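Local coordinates for protein beta-n-acetylhexosaminidase (Streptomyces plicatus, PDB 1HP5) that probably hydrolyses terminal N-acetylhexosamine residues from glycans and glycoconjugates, as a family 20 glycoside hydrolase with a TIM-barrel catalytic domain, at residues A[164-169]-A[193-198]; A[252-257]-A[331-336]; A[314-319]-A[345-350]; A[397-402]-A[446-451]. All blocks are in the same frame, centred on the assembly; numbering follows the deposited sequence.

In the fold
All four contacts belong to the catalytic (beta/alpha)8 barrel, and the residues that touch in them are largely or wholly buried. Contacts 1 and 3 pair neighbouring parallel strands of the same sheet, each within a beta-alpha-beta unit, whereas contact 4 joins a loop to the end of strand 440-447, which lies beside strand 159-165 of contact 1. Contact 2, its centre about 24 Å from the centre of the chain, sets a loop against helix 326-342 and packs by apolar, CH-pi and Met-aromatic contacts, with no hydrogen bond across it. The chemistry follows the place: salt bridges and a histidine-carboxylate bond in contact 1, aromatic walls in contacts 3 and 4. D197 OD1 of contact 1 meets H256 ND1 of contact 2 at 2.7 Å.

Contact 1: A[164-169]-A[193-198]; sequences LDVSRH and LHLSDD. With NGT (3ar,5R,6S,7R,7ar-5-hydroxymethyl-2-methyl-5,6,7,7a-tetrahydro-3ah-pyrano[3,2-D]thiazole-6,7-diol), chain F.
L164 and D165 pair in parallel register with L193 and H194, and the N-H of H194 reaches the carbonyl O of L164 at 3.1 Å before the strands give way to loops. Past this point S167 takes over the link: its OG donates to the carbonyl O of H194 at 2.9 Å, arriving from above the carbonyl plane, while the return bond from V166 N to the same oxygen is weak. On the face carrying D165 and H194, the carboxylate and imidazole lie side by side, their planes 74° apart. The strands are the first two of the family 20 (beta/alpha)8 barrel, joined by helix 173-184 in a beta-alpha-beta crossover, and their C-terminal loops line the inhibitor site. There R168 bends at chi2 (37°), which brings its guanidinium over D197. NH2 makes a salt bridge to D197 OD1 at 3.1 Å, with the D197 CG over one guanidinium face, while NH1 pairs with D165 OD2 near the guanidinium plane. The same two nitrogens grip the thiazoline sugar: NH1 donates to NGT O4 and NH2 to NGT O3, each at 2.8 Å. D197 is itself held by H194, whose NE2 donates in its ring plane to the anti lone pair of D197 OD2 at 2.6 Å, and by H256, which bonds to D197 OD1.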
# COMPACT_ATOMS: atom_id res chain seq x y z
N LEU A 164 0.48 1.80 6.23
CA LEU A 164 1.18 1.26 7.38
C LEU A 164 1.09 2.30 8.48
O LEU A 164 1.45 3.46 8.29
CB LEU A 164 2.65 0.97 7.08
CG LEU A 164 3.41 0.43 8.32
CD1 LEU A 164 2.82 -0.92 8.74
CD2 LEU A 164 4.89 0.29 8.01
N ASP A 165 0.59 1.88 9.64
CA ASP A 165 0.46 2.75 10.80
C ASP A 165 1.79 2.67 11.56
O ASP A 165 2.14 1.62 12.10
CB ASP A 165 -0.70 2.25 11.67
CG ASP A 165 -0.75 2.90 13.04
OD1 ASP A 165 0.04 3.84 13.31
OD2 ASP A 165 -1.59 2.47 13.86
N VAL A 166 2.54 3.77 11.57
CA VAL A 166 3.81 3.78 12.30
C VAL A 166 3.68 4.66 13.54
O VAL A 166 4.68 4.97 14.20
CB VAL A 166 4.99 4.27 11.42
CG1 VAL A 166 5.14 3.34 10.20
CG2 VAL A 166 4.76 5.71 10.98
N SER A 167 2.44 5.03 13.85
CA SER A 167 2.16 5.87 15.01
C SER A 167 1.90 5.05 16.28
O SER A 167 2.41 5.38 17.35
CB SER A 167 0.96 6.78 14.73
OG SER A 167 1.24 7.66 13.66
N ARG A 168 1.10 3.99 16.16
CA ARG A 168 0.78 3.15 17.31
C ARG A 168 2.06 2.44 17.77
O ARG A 168 2.40 2.45 18.95
CB ARG A 168 -0.32 2.15 16.95
CG ARG A 168 -1.72 2.76 17.05
CD ARG A 168 -1.76 4.24 16.61
NE ARG A 168 -3.10 4.80 16.85
CZ ARG A 168 -4.15 4.55 16.08
NH1 ARG A 168 -4.03 3.77 15.01
NH2 ARG A 168 -5.34 5.05 16.40
N HIS A 169 2.75 1.82 16.82
CA HIS A 169 4.04 1.20 17.08
C HIS A 169 4.93 1.70 15.95
O HIS A 169 4.56 1.60 14.78
CB HIS A 169 3.98 -0.33 17.06
CG HIS A 169 3.54 -0.93 18.36
ND1 HIS A 169 2.25 -1.36 18.58
CD2 HIS A 169 4.22 -1.15 19.52
CE1 HIS A 169 2.15 -1.82 19.82
NE2 HIS A 169 3.33 -1.70 20.41
N LEU A 193 1.21 6.36 4.60
CA LEU A 193 1.88 6.25 5.89
C LEU A 193 1.15 7.11 6.93
O LEU A 193 1.03 8.33 6.77
CB LEU A 193 3.34 6.70 5.79
CG LEU A 193 4.29 5.83 4.96
CD1 LEU A 193 5.66 6.50 4.87
CD2 LEU A 193 4.42 4.45 5.59
N HIS A 194 0.66 6.46 7.97
CA HIS A 194 -0.06 7.12 9.05
C HIS A 194 1.06 7.59 9.98
O HIS A 194 1.47 6.88 10.91
CB HIS A 194 -0.96 6.11 9.76
CG HIS A 194 -2.00 6.74 10.64
ND1 HIS A 194 -3.15 7.32 10.14
CD2 HIS A 194 -2.08 6.85 11.99
CE1 HIS A 194 -3.88 7.77 11.15
NE2 HIS A 194 -3.25 7.50 12.28
N LEU A 195 1.54 8.80 9.72
CA LEU A 195 2.66 9.39 10.45
C LEU A 195 2.39 9.99 11.81
O LEU A 195 3.33 10.31 12.53
CB LEU A 195 3.33 10.45 9.58
CG LEU A 195 3.94 9.91 8.28
CD1 LEU A 195 4.38 11.08 7.41
CD2 LEU A 195 5.11 9.00 8.61
N SER A 196 1.12 10.15 12.18
CA SER A 196 0.83 10.72 13.48
C SER A 196 -0.51 10.25 14.02
O SER A 196 -1.44 9.98 13.26
CB SER A 196 0.83 12.25 13.42
OG SER A 196 -0.25 12.74 12.64
N ASP A 197 -0.59 10.17 15.34
CA ASP A 197 -1.82 9.77 15.99
C ASP A 197 -1.71 10.15 17.46
O ASP A 197 -0.91 11.01 17.82
CB ASP A 197 -2.05 8.27 15.81
CG ASP A 197 -3.53 7.91 15.81
OD1 ASP A 197 -4.12 7.87 16.91
OD2 ASP A 197 -4.09 7.70 14.72
N ASP A 198 -2.51 9.52 18.31
CA ASP A 198 -2.48 9.85 19.73
C ASP A 198 -1.24 9.33 20.45
O ASP A 198 -0.77 9.97 21.40
CB ASP A 198 -3.72 9.29 20.42
CG ASP A 198 -4.99 9.88 19.87
OD1 ASP A 198 -5.13 11.13 19.90
OD2 ASP A 198 -5.86 9.11 19.40
C1 NGT F . -10.18 2.95 12.90
C2 NGT F . -9.44 4.20 13.45
C3 NGT F . -7.93 3.90 13.73
C4 NGT F . -7.70 2.53 14.38
C5 NGT F . -8.37 1.42 13.55
C6 NGT F . -8.22 0.02 14.14
C7 NGT F . -9.72 4.83 11.27
C8 NGT F . -9.82 5.68 10.03
N2 NGT F . -9.55 5.25 12.45
S1 NGT F . -9.87 3.08 11.07
O3 NGT F . -7.38 4.93 14.54
O4 NGT F . -6.31 2.29 14.48
O5 NGT F . -9.82 1.70 13.41
O6 NGT F . -8.72 -0.97 13.23
O HOH W 1 -5.79 6.50 18.97

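Contact 2: A[252-257]-A[331-336]; sequences DMPGHT and AFMKRV. With NGT (3ar,5R,6S,7R,7ar-5-hydroxymethyl-2-methyl-5,6,7,7a-tetrahydro-3ah-pyrano[3,2-D]thiazole-6,7-diol), chain F.
F332 reaches from helix 326-342 onto M253 and P254, in the loop that follows strand 246-250 of the (beta/alpha)8 barrel. With CG anti to the backbone N (chi1 -179°), its CB hands the ring off the helix toward that loop. F332 CG already lies 3.9 Å from P254 CB. Further out, F332 CD2 meets P254 CD at 3.6 Å and its CE2 meets P254 CB at the same distance, while CD1 and CE1 are more remote from the proline. At the tip, F332 CZ comes to 3.9 Å from M253 SD. The proline therefore makes a CH-pi contact over the face, its CB 3.7 Å from the ring centroid of F332 and only 14° off the normal. M253 takes the rim instead: its CG lies in the ring plane, and its sulfur, 79° off the normal, makes a Met-aromatic contact at the edge. V336 CG1, one turn further along the helix, lies over the opposite face toward its rim. Replacing this phenylalanine with an alanine would probably open a gap beneath P254 and deprive the M253 sulfur of its aromatic partner. The peptide bond before P254 is cis. Beyond the ring, M333 bends at its second torsion and sets its terminal methyl CE 3.4 Å from the carbonyl O of M253.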
# COMPACT_ATOMS: atom_id res chain seq x y z
N ASP A 252 -3.03 13.08 10.69
CA ASP A 252 -4.42 13.05 11.11
C ASP A 252 -4.85 14.28 11.89
O ASP A 252 -4.18 14.69 12.83
CB ASP A 252 -4.69 11.79 11.96
CG ASP A 252 -6.13 11.30 11.84
OD1 ASP A 252 -7.02 12.13 11.57
OD2 ASP A 252 -6.36 10.09 12.04
N MET A 253 -5.98 14.86 11.49
CA MET A 253 -6.52 16.05 12.14
C MET A 253 -8.00 16.18 11.80
O MET A 253 -8.44 15.74 10.74
CB MET A 253 -5.77 17.30 11.68
CG MET A 253 -5.75 17.51 10.17
SD MET A 253 -4.81 18.98 9.67
CE MET A 253 -3.14 18.31 9.61
N PRO A 254 -8.79 16.81 12.69
CA PRO A 254 -8.38 17.39 13.97
C PRO A 254 -8.33 16.38 15.11
O PRO A 254 -7.90 16.70 16.22
CB PRO A 254 -9.43 18.47 14.21
CG PRO A 254 -10.68 17.79 13.71
CD PRO A 254 -10.20 17.15 12.40
N GLY A 255 -8.78 15.15 14.85
CA GLY A 255 -8.75 14.12 15.87
C GLY A 255 -7.46 13.31 15.80
O GLY A 255 -6.63 13.56 14.93
N HIS A 256 -7.30 12.34 16.71
CA HIS A 256 -6.09 11.51 16.73
C HIS A 256 -4.85 12.40 16.74
O HIS A 256 -3.85 12.11 16.07
CB HIS A 256 -6.06 10.59 15.50
CG HIS A 256 -6.99 9.42 15.61
ND1 HIS A 256 -6.67 8.28 16.31
CD2 HIS A 256 -8.25 9.23 15.13
CE1 HIS A 256 -7.69 7.44 16.25
NE2 HIS A 256 -8.66 7.99 15.55
N THR A 257 -4.91 13.46 17.53
CA THR A 257 -3.82 14.43 17.60
C THR A 257 -3.14 14.56 18.97
O THR A 257 -2.44 15.55 19.21
CB THR A 257 -4.34 15.82 17.19
OG1 THR A 257 -5.58 16.08 17.87
CG2 THR A 257 -4.60 15.86 15.69
N ALA A 331 -16.10 23.46 10.45
CA ALA A 331 -15.35 24.71 10.38
C ALA A 331 -13.86 24.43 10.19
O ALA A 331 -13.20 25.05 9.36
CB ALA A 331 -15.57 25.52 11.66
N PHE A 332 -13.34 23.48 10.97
CA PHE A 332 -11.93 23.12 10.90
C PHE A 332 -11.53 22.66 9.50
O PHE A 332 -10.57 23.16 8.92
CB PHE A 332 -11.62 22.00 11.90
CG PHE A 332 -10.17 21.59 11.91
CD1 PHE A 332 -9.23 22.33 12.62
CD2 PHE A 332 -9.74 20.49 11.18
CE1 PHE A 332 -7.88 21.98 12.59
CE2 PHE A 332 -8.40 20.13 11.15
CZ PHE A 332 -7.47 20.88 11.85
N MET A 333 -12.28 21.70 8.95
CA MET A 333 -11.99 21.18 7.62
C MET A 333 -12.15 22.25 6.54
O MET A 333 -11.46 22.23 5.52
CB MET A 333 -12.90 19.99 7.32
CG MET A 333 -12.55 18.77 8.14
SD MET A 333 -10.79 18.37 7.94
CE MET A 333 -10.79 16.61 8.39
N LYS A 334 -13.07 23.17 6.76
CA LYS A 334 -13.31 24.25 5.82
C LYS A 334 -12.02 25.07 5.71
O LYS A 334 -11.59 25.44 4.62
CB LYS A 334 -14.45 25.14 6.32
CG LYS A 334 -14.85 26.27 5.39
CD LYS A 334 -15.70 25.75 4.24
CE LYS A 334 -16.26 26.90 3.41
NZ LYS A 334 -17.13 26.41 2.30
N ARG A 335 -11.41 25.33 6.86
CA ARG A 335 -10.19 26.12 6.93
C ARG A 335 -8.90 25.41 6.54
O ARG A 335 -8.04 26.00 5.89
CB ARG A 335 -10.04 26.69 8.35
CG ARG A 335 -11.16 27.62 8.76
CD ARG A 335 -11.23 27.75 10.27
NE ARG A 335 -12.28 28.67 10.70
CZ ARG A 335 -12.78 28.73 11.93
NH1 ARG A 335 -12.33 27.90 12.87
NH2 ARG A 335 -13.73 29.60 12.23
N VAL A 336 -8.75 24.14 6.93
CA VAL A 336 -7.51 23.43 6.62
C VAL A 336 -7.35 22.87 5.21
O VAL A 336 -6.25 22.87 4.67
CB VAL A 336 -7.26 22.29 7.63
CG1 VAL A 336 -7.27 22.84 9.04
CG2 VAL A 336 -8.30 21.19 7.46
C1 NGT F . -10.18 2.95 12.90
C2 NGT F . -9.44 4.20 13.45
C3 NGT F . -7.93 3.90 13.73
C4 NGT F . -7.70 2.53 14.38
C5 NGT F . -8.37 1.42 13.55
C6 NGT F . -8.22 0.02 14.14
C7 NGT F . -9.72 4.83 11.27
C8 NGT F . -9.82 5.68 10.03
N2 NGT F . -9.55 5.25 12.45
S1 NGT F . -9.87 3.08 11.07
O3 NGT F . -7.38 4.93 14.54
O4 NGT F . -6.31 2.29 14.48
O5 NGT F . -9.82 1.70 13.41
O6 NGT F . -8.72 -0.97 13.23

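Contact 3: A[314-319]-A[345-350]; sequences LHIGGD and KTVVGW. With NGT (3ar,5R,6S,7R,7ar-5-hydroxymethyl-2-methyl-5,6,7,7a-tetrahydro-3ah-pyrano[3,2-D]thiazole-6,7-diol), chain F.
W350, H315 and L314 bury the most surface here, and the two aromatic side chains meet edge to face. The edge of the H315 imidazole is directed at the indole of W350, the five-membered rings' centroids 4.7 Å apart and the planes inclined by 54°, with H315 CE1 on one indole face. NGT C8, the methyl of the thiazoline, lies over the centre of the other face, 3.4 Å from W350 CD2. At the pyrrole end, W350 CD1 lies 3.2 Å from D319 OD1, while W350 NE1 bonds to E250. A leucine at this position would probably strip the thiazoline methyl of its flat wall and leave the E250 carboxylate without that donor. H315 is fixed from both ends: ND1 accepts from G317 N in the ring plane, NE2 bonds to Q365, and V348 CG1 packs 3.3 Å from H315 CD2. L314 bonds through its backbone, its N donating to T346 O and its O accepting from V348 N at 2.9 Å, while its CB packs on K345 CB. D319 OD2 lies 2.6 Å from NGT N2. This beta-alpha-beta unit, closed by helix 326-342, with ligand-facing groups at the C-terminal ends of its strands, is the arrangement expected of a (beta/alpha)8-barrel active site.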
# COMPACT_ATOMS: atom_id res chain seq x y z
N LEU A 314 -1.83 14.47 -0.13
CA LEU A 314 -1.55 14.79 1.26
C LEU A 314 -2.81 14.36 2.02
O LEU A 314 -3.90 14.88 1.79
CB LEU A 314 -1.33 16.29 1.41
CG LEU A 314 -0.40 16.79 2.51
CD1 LEU A 314 -0.90 16.32 3.87
CD2 LEU A 314 1.02 16.31 2.24
N HIS A 315 -2.66 13.39 2.92
CA HIS A 315 -3.78 12.85 3.68
C HIS A 315 -3.90 13.59 5.02
O HIS A 315 -2.96 13.59 5.82
CB HIS A 315 -3.55 11.35 3.90
CG HIS A 315 -4.79 10.55 4.14
ND1 HIS A 315 -5.70 10.86 5.14
CD2 HIS A 315 -5.25 9.41 3.56
CE1 HIS A 315 -6.65 9.94 5.17
NE2 HIS A 315 -6.40 9.05 4.22
N ILE A 316 -5.05 14.22 5.26
CA ILE A 316 -5.24 14.95 6.52
C ILE A 316 -6.14 14.21 7.51
O ILE A 316 -6.58 14.78 8.51
CB ILE A 316 -5.83 16.36 6.27
CG1 ILE A 316 -7.15 16.26 5.50
CG2 ILE A 316 -4.83 17.21 5.52
CD1 ILE A 316 -7.88 17.59 5.37
N GLY A 317 -6.40 12.93 7.24
CA GLY A 317 -7.23 12.14 8.13
C GLY A 317 -8.65 12.66 8.32
O GLY A 317 -9.40 12.77 7.36
N GLY A 318 -9.01 12.97 9.57
CA GLY A 318 -10.34 13.48 9.85
C GLY A 318 -11.28 12.46 10.47
O GLY A 318 -12.47 12.73 10.64
N ASP A 319 -10.74 11.30 10.82
CA ASP A 319 -11.52 10.23 11.41
C ASP A 319 -11.65 10.37 12.92
O ASP A 319 -10.77 10.91 13.59
CB ASP A 319 -10.87 8.88 11.12
CG ASP A 319 -9.47 8.76 11.72
OD1 ASP A 319 -8.65 9.66 11.47
OD2 ASP A 319 -9.20 7.78 12.46
N LYS A 345 -0.82 20.32 -3.31
CA LYS A 345 -1.18 18.91 -3.22
C LYS A 345 -2.68 18.67 -3.26
O LYS A 345 -3.48 19.59 -3.08
CB LYS A 345 -0.59 18.31 -1.94
CG LYS A 345 0.93 18.43 -1.84
CD LYS A 345 1.62 17.78 -3.03
CE LYS A 345 3.13 17.97 -2.96
NZ LYS A 345 3.82 17.34 -4.12
N THR A 346 -3.06 17.42 -3.52
CA THR A 346 -4.46 17.01 -3.58
C THR A 346 -4.79 16.42 -2.21
O THR A 346 -4.10 15.51 -1.75
CB THR A 346 -4.68 15.96 -4.67
OG1 THR A 346 -4.40 16.54 -5.95
CG2 THR A 346 -6.12 15.45 -4.65
N VAL A 347 -5.83 16.94 -1.57
CA VAL A 347 -6.19 16.45 -0.25
C VAL A 347 -6.92 15.11 -0.24
O VAL A 347 -7.71 14.79 -1.14
CB VAL A 347 -7.05 17.50 0.51
CG1 VAL A 347 -8.35 17.73 -0.22
CG2 VAL A 347 -7.32 17.02 1.93
N VAL A 348 -6.61 14.32 0.78
CA VAL A 348 -7.24 13.02 0.97
C VAL A 348 -7.65 13.00 2.43
O VAL A 348 -6.92 13.48 3.30
CB VAL A 348 -6.26 11.85 0.72
CG1 VAL A 348 -6.98 10.52 0.94
CG2 VAL A 348 -5.71 11.92 -0.70
N GLY A 349 -8.83 12.45 2.70
CA GLY A 349 -9.29 12.37 4.07
C GLY A 349 -10.12 11.12 4.26
O GLY A 349 -10.55 10.51 3.28
N TRP A 350 -10.33 10.72 5.51
CA TRP A 350 -11.17 9.55 5.77
C TRP A 350 -12.57 10.02 5.40
O TRP A 350 -12.79 11.23 5.30
CB TRP A 350 -11.05 9.14 7.24
CG TRP A 350 -9.67 8.65 7.56
CD1 TRP A 350 -8.70 9.32 8.26
CD2 TRP A 350 -9.09 7.40 7.17
NE1 TRP A 350 -7.56 8.56 8.33
CE2 TRP A 350 -7.77 7.37 7.68
CE3 TRP A 350 -9.56 6.29 6.45
CZ2 TRP A 350 -6.91 6.29 7.48
CZ3 TRP A 350 -8.70 5.20 6.26
CH2 TRP A 350 -7.39 5.21 6.77
C1 NGT F . -10.18 2.95 12.90
C2 NGT F . -9.44 4.20 13.45
C3 NGT F . -7.93 3.90 13.73
C4 NGT F . -7.70 2.53 14.38
C5 NGT F . -8.37 1.42 13.55
C6 NGT F . -8.22 0.02 14.14
C7 NGT F . -9.72 4.83 11.27
C8 NGT F . -9.82 5.68 10.03
N2 NGT F . -9.55 5.25 12.45
S1 NGT F . -9.87 3.08 11.07
O3 NGT F . -7.38 4.93 14.54
O4 NGT F . -6.31 2.29 14.48
O5 NGT F . -9.82 1.70 13.41
O6 NGT F . -8.72 -0.97 13.23

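Contact 4: A[397-402]-A[446-451]; sequences RTYLDM and PLWTET. With NGT (3ar,5R,6S,7R,7ar-5-hydroxymethyl-2-methyl-5,6,7,7a-tetrahydro-3ah-pyrano[3,2-D]thiazole-6,7-diol), chain F.
Y399 has CG anti to the carbonyl carbon (chi1 -89°) and W448 adopts the same arrangement, which brings the phenol and indole rings together obliquely, planes 45° apart. D401 takes the other branch, its CG between the backbone N and the carbonyl carbon (chi1 64°), and its carboxylate comes alongside the indole. The setting is the C-terminal end of strand 440-447, the last of the (beta/alpha)8 barrel, facing the loop after strand 389-392, where Y399 to M402 form a type I turn. A single backbone bond ties the segments: L400 N donates to P446 O at 2.8 Å, nearly straight in line with the carbonyl. Around it the packing is apolar, with Y399 CE1 3.6 Å from P446 CG and L400 CB 3.7 Å from L447 CD1. W448 then presents one face to the sugar, NGT C5 and O4 lying over it, while H194 meets this tryptophan edge to face. D401 OD1 sits at the indole edge, 3.3 Å from W448 CD1, and has no hydrogen-bonding partner in the model although it is buried. The other oxygen, OD2, accepts from NGT O6 at 2.7 Å. One water links the two acids, donating to D401 OD2 and to E450 OE1, and E450 OE2 accepts from NGT O4 at 2.6 Å.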
# COMPACT_ATOMS: atom_id res chain seq x y z
N ARG A 397 -13.36 -5.72 5.50
CA ARG A 397 -12.90 -6.26 4.22
C ARG A 397 -11.39 -6.20 4.02
O ARG A 397 -10.74 -7.22 3.83
CB ARG A 397 -13.57 -5.51 3.06
CG ARG A 397 -15.07 -5.68 2.95
CD ARG A 397 -15.45 -7.08 2.50
NE ARG A 397 -16.89 -7.18 2.22
CZ ARG A 397 -17.48 -8.26 1.73
NH1 ARG A 397 -16.78 -9.35 1.47
NH2 ARG A 397 -18.80 -8.25 1.50
N THR A 398 -10.83 -4.99 4.06
CA THR A 398 -9.40 -4.82 3.79
C THR A 398 -8.48 -4.42 4.94
O THR A 398 -7.29 -4.19 4.71
CB THR A 398 -9.22 -3.80 2.66
OG1 THR A 398 -9.57 -2.49 3.13
CG2 THR A 398 -10.12 -4.16 1.48
N TYR A 399 -9.01 -4.31 6.15
CA TYR A 399 -8.19 -3.96 7.30
C TYR A 399 -7.35 -5.18 7.67
O TYR A 399 -7.87 -6.19 8.15
CB TYR A 399 -9.09 -3.55 8.48
CG TYR A 399 -9.42 -2.07 8.49
CD1 TYR A 399 -9.64 -1.38 7.29
CD2 TYR A 399 -9.48 -1.35 9.68
CE1 TYR A 399 -9.89 -0.01 7.28
CE2 TYR A 399 -9.74 0.02 9.69
CZ TYR A 399 -9.93 0.68 8.48
OH TYR A 399 -10.12 2.05 8.44
N LEU A 400 -6.04 -5.07 7.45
CA LEU A 400 -5.13 -6.18 7.74
C LEU A 400 -4.92 -6.41 9.23
O LEU A 400 -4.39 -7.43 9.64
CB LEU A 400 -3.79 -5.93 7.04
CG LEU A 400 -4.00 -5.72 5.53
CD1 LEU A 400 -2.68 -5.43 4.84
CD2 LEU A 400 -4.66 -6.97 4.95
N ASP A 401 -5.35 -5.45 10.06
CA ASP A 401 -5.21 -5.62 11.49
C ASP A 401 -6.41 -6.35 12.08
O ASP A 401 -6.40 -6.70 13.26
CB ASP A 401 -5.05 -4.26 12.19
CG ASP A 401 -6.28 -3.38 12.04
OD1 ASP A 401 -6.76 -3.23 10.90
OD2 ASP A 401 -6.75 -2.83 13.06
N MET A 402 -7.44 -6.60 11.28
CA MET A 402 -8.62 -7.30 11.81
C MET A 402 -8.35 -8.80 11.90
O MET A 402 -7.76 -9.39 10.99
CB MET A 402 -9.84 -7.05 10.91
CG MET A 402 -11.16 -6.92 11.68
SD MET A 402 -11.07 -5.59 12.91
CE MET A 402 -10.78 -4.16 11.82
N PRO A 446 -5.34 -1.12 4.74
CA PRO A 446 -4.63 -0.49 5.86
C PRO A 446 -4.19 -1.50 6.90
O PRO A 446 -4.89 -2.48 7.17
CB PRO A 446 -5.68 0.47 6.45
CG PRO A 446 -6.82 0.50 5.42
CD PRO A 446 -6.79 -0.88 4.83
N LEU A 447 -3.02 -1.26 7.47
CA LEU A 447 -2.50 -2.14 8.52
C LEU A 447 -2.23 -1.28 9.75
O LEU A 447 -1.18 -0.64 9.85
CB LEU A 447 -1.21 -2.83 8.06
CG LEU A 447 -0.54 -3.76 9.08
CD1 LEU A 447 -1.57 -4.70 9.69
CD2 LEU A 447 0.57 -4.55 8.38
N TRP A 448 -3.20 -1.25 10.67
CA TRP A 448 -3.06 -0.48 11.90
C TRP A 448 -2.21 -1.29 12.87
O TRP A 448 -2.27 -2.52 12.87
CB TRP A 448 -4.44 -0.18 12.51
CG TRP A 448 -5.33 0.55 11.56
CD1 TRP A 448 -6.26 0.01 10.72
CD2 TRP A 448 -5.31 1.96 11.29
NE1 TRP A 448 -6.83 1.00 9.95
CE2 TRP A 448 -6.27 2.20 10.28
CE3 TRP A 448 -4.58 3.04 11.82
CZ2 TRP A 448 -6.51 3.49 9.78
CZ3 TRP A 448 -4.83 4.32 11.32
CH2 TRP A 448 -5.79 4.53 10.31
N THR A 449 -1.45 -0.61 13.72
CA THR A 449 -0.55 -1.34 14.60
C THR A 449 -0.74 -1.28 16.11
O THR A 449 0.23 -1.39 16.87
CB THR A 449 0.90 -0.95 14.26
OG1 THR A 449 1.06 0.47 14.39
CG2 THR A 449 1.22 -1.35 12.81
N GLU A 450 -1.98 -1.12 16.57
CA GLU A 450 -2.22 -1.10 18.01
C GLU A 450 -1.64 -2.35 18.65
O GLU A 450 -1.08 -2.29 19.74
CB GLU A 450 -3.73 -1.06 18.34
CG GLU A 450 -4.36 0.32 18.31
CD GLU A 450 -4.97 0.66 16.97
OE1 GLU A 450 -4.53 0.09 15.94
OE2 GLU A 450 -5.90 1.50 16.94
N THR A 451 -1.75 -3.48 17.95
CA THR A 451 -1.30 -4.77 18.46
C THR A 451 -0.07 -5.38 17.80
O THR A 451 0.31 -6.51 18.12
CB THR A 451 -2.43 -5.82 18.35
OG1 THR A 451 -2.61 -6.18 16.97
CG2 THR A 451 -3.73 -5.25 18.88
C1 NGT F . -10.18 2.95 12.90
C2 NGT F . -9.44 4.20 13.45
C3 NGT F . -7.93 3.90 13.73
C4 NGT F . -7.70 2.53 14.38
C5 NGT F . -8.37 1.42 13.55
C6 NGT F . -8.22 0.02 14.14
C7 NGT F . -9.72 4.83 11.27
C8 NGT F . -9.82 5.68 10.03
N2 NGT F . -9.55 5.25 12.45
S1 NGT F . -9.87 3.08 11.07
O3 NGT F . -7.38 4.93 14.54
O4 NGT F . -6.31 2.29 14.48
O5 NGT F . -9.82 1.70 13.41
O6 NGT F . -8.72 -0.97 13.23
O HOH W 2 -5.08 -2.46 15.08